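Local atomic coordinates of CPI (Ascaris lumbricoides, PDB entry 4IT7), a protein that probably inhibits cysteine-type endopeptidases as a member of the cystatin family, and has been linked to immunomodulation by the human roundworm. Residues L60-A65 with C90-W95. Sequence-based numbering, arbitrary orientation.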
loop_
_atom_site.group_PDB
_atom_site.type_symbol
_atom_site.label_atom_id
_atom_site.label_comp_id
_atom_site.label_asym_id
_atom_site.label_seq_id
_atom_site.Cartn_x
_atom_site.Cartn_y
_atom_site.Cartn_z
ATOM N N LEU A 60 2.292 7.004 -1.592
ATOM C CA LEU A 60 2.569 6.402 -0.307
ATOM C C LEU A 60 3.814 5.561 -0.407
ATOM O O LEU A 60 4.087 4.967 -1.456
ATOM C CB LEU A 60 1.396 5.503 0.181
ATOM C CG LEU A 60 -0.044 6.010 0.148
ATOM C CD1 LEU A 60 -0.999 4.880 0.476
ATOM C CD2 LEU A 60 -0.233 7.171 1.118
ATOM N N GLU A 61 4.571 5.540 0.693
ATOM C CA GLU A 61 5.634 4.579 0.854
ATOM C C GLU A 61 5.209 3.716 1.994
ATOM O O GLU A 61 4.972 4.206 3.084
ATOM C CB GLU A 61 6.925 5.242 1.247
ATOM C CG GLU A 61 7.754 5.812 0.118
ATOM C CD GLU A 61 8.992 6.500 0.697
ATOM O OE1 GLU A 61 8.836 7.452 1.488
ATOM O OE2 GLU A 61 10.122 6.070 0.408
ATOM N N LEU A 62 5.139 2.413 1.723
ATOM C CA LEU A 62 4.709 1.432 2.681
ATOM C C LEU A 62 5.881 0.539 3.000
ATOM O O LEU A 62 6.593 0.070 2.096
ATOM C CB LEU A 62 3.552 0.583 2.089
ATOM C CG LEU A 62 2.311 1.389 1.619
ATOM C CD1 LEU A 62 1.272 0.489 0.956
ATOM C CD2 LEU A 62 1.658 2.119 2.770
ATOM N N LEU A 63 6.073 0.290 4.287
ATOM C CA LEU A 63 7.033 -0.709 4.719
ATOM C C LEU A 63 6.236 -1.985 4.956
ATOM O O LEU A 63 5.319 -1.999 5.816
ATOM C CB LEU A 63 7.707 -0.262 6.037
ATOM C CG LEU A 63 8.636 -1.294 6.671
ATOM C CD1 LEU A 63 9.759 -1.645 5.703
ATOM C CD2 LEU A 63 9.156 -0.770 8.032
ATOM N N ILE A 64 6.568 -3.059 4.228
ATOM C CA ILE A 64 5.763 -4.274 4.309
ATOM C C ILE A 64 6.627 -5.474 4.696
ATOM O O ILE A 64 7.830 -5.501 4.375
ATOM C CB ILE A 64 4.942 -4.551 2.994
ATOM C CG1 ILE A 64 5.852 -5.056 1.869
ATOM C CG2 ILE A 64 4.166 -3.279 2.540
ATOM C CD1 ILE A 64 5.106 -5.767 0.757
ATOM N N ALA A 65 6.000 -6.465 5.348
ATOM C CA ALA A 65 6.695 -7.701 5.739
ATOM C C ALA A 65 5.926 -8.941 5.335
ATOM O O ALA A 65 4.712 -8.903 5.338
ATOM C CB ALA A 65 6.964 -7.730 7.254
ATOM N N CYS A 90 7.556 -0.269 -0.674
ATOM C CA CYS A 90 6.825 -0.162 -1.914
ATOM C C CYS A 90 6.334 1.269 -1.972
ATOM O O CYS A 90 5.802 1.771 -0.969
ATOM C CB CYS A 90 5.683 -1.152 -1.907
ATOM S SG CYS A 90 6.168 -2.901 -1.699
ATOM N N THR A 91 6.630 1.920 -3.107
ATOM C CA THR A 91 6.048 3.175 -3.524
ATOM C C THR A 91 4.767 2.877 -4.348
ATOM O O THR A 91 4.762 2.086 -5.312
ATOM C CB THR A 91 7.083 3.972 -4.322
ATOM O OG1 THR A 91 8.237 4.136 -3.503
ATOM C CG2 THR A 91 6.553 5.355 -4.720
ATOM N N VAL A 92 3.675 3.470 -3.896
ATOM C CA VAL A 92 2.346 3.264 -4.440
ATOM C C VAL A 92 1.751 4.647 -4.722
ATOM O O VAL A 92 1.875 5.556 -3.875
ATOM C CB VAL A 92 1.407 2.557 -3.440
ATOM C CG1 VAL A 92 0.123 2.120 -4.141
ATOM C CG2 VAL A 92 2.075 1.347 -2.809
ATOM N N ALA A 93 1.148 4.800 -5.909
ATOM C CA ALA A 93 0.442 6.005 -6.315
ATOM C C ALA A 93 -1.039 5.676 -6.479
ATOM O O ALA A 93 -1.441 4.685 -7.129
ATOM C CB ALA A 93 1.039 6.588 -7.589
ATOM N N ILE A 94 -1.859 6.459 -5.794
ATOM C CA ILE A 94 -3.263 6.333 -5.958
ATOM C C ILE A 94 -3.886 7.609 -6.525
ATOM O O ILE A 94 -3.655 8.724 -6.019
ATOM C CB ILE A 94 -3.989 5.767 -4.739
ATOM C CG1 ILE A 94 -5.202 6.597 -4.495
ATOM C CG2 ILE A 94 -3.073 5.549 -3.525
ATOM C CD1 ILE A 94 -6.417 5.721 -4.310
ATOM N N TRP A 95 -4.639 7.419 -7.612
ATOM C CA TRP A 95 -5.162 8.499 -8.421
ATOM C C TRP A 95 -6.657 8.471 -8.421
ATOM O O TRP A 95 -7.270 7.471 -8.829
ATOM C CB TRP A 95 -4.614 8.394 -9.838
ATOM C CG TRP A 95 -4.901 9.612 -10.654
ATOM C CD1 TRP A 95 -5.208 10.888 -10.189
ATOM C CD2 TRP A 95 -4.893 9.723 -12.110
ATOM N NE1 TRP A 95 -5.378 11.749 -11.228
ATOM C CE2 TRP A 95 -5.224 11.109 -12.414
ATOM C CE3 TRP A 95 -4.663 8.831 -13.171
ATOM C CZ2 TRP A 95 -5.308 11.576 -13.731
ATOM C CZ3 TRP A 95 -4.745 9.317 -14.487
ATOM C CH2 TRP A 95 -5.054 10.653 -14.759
#
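Leu60 and Val92 face each other as an antiparallel hydrogen-bonded pair, and Leu62 and Cys90 form the next such pair. Leu60 N donates to Val92 O at 2.7 Å, and Val92 N returns a bond to Leu60 O at 2.9 Å. Leu62 N reaches Cys90 O at 2.8 Å, and Cys90 N reaches Leu62 O at 3.0 Å. All four bonds are nearly straight. They satisfy the backbone N and O of all four residues. Between them lies the non-hydrogen-bonded pair Glu61 and Thr91. Here the strands are linked by CA-H...O contacts: Thr91 CA lies 3.4 Å from Leu60 O, and Glu61 CA is equally close to Cys90 O.

On the face of Glu61 and Thr91, the two side chains run side by side and point the same way. Glu61 CG passes Thr91 OG1 at 4.0 Å. The Glu61 chain is extended beyond CG, and its OE1 hydrogen-bonds to Ser47 OG.

The other face is apolar and buried. Leu62 CD1 meets Val92 CG2 at 3.9 Å, the two side chains crossing at a slant. Val92 CG1 is anti to the backbone N (chi1 -169°). The other branch, CG2, lies beside that N and is the one that meets Leu62. Farther along, Ile64 CD1 touches Cys90 SG at 3.9 Å. That sulfur is also held by its disulfide to Cys110, on strand 102-112.

The contact joins two central strands of the antiparallel cystatin sheet, which wraps around helix 17-33. Leu60, Leu62 and Val92 pack on that helix at Ile19, Ala23 and Ala26. Strand 38-51 flanks 60-65, and strand 102-112 flanks 90-95.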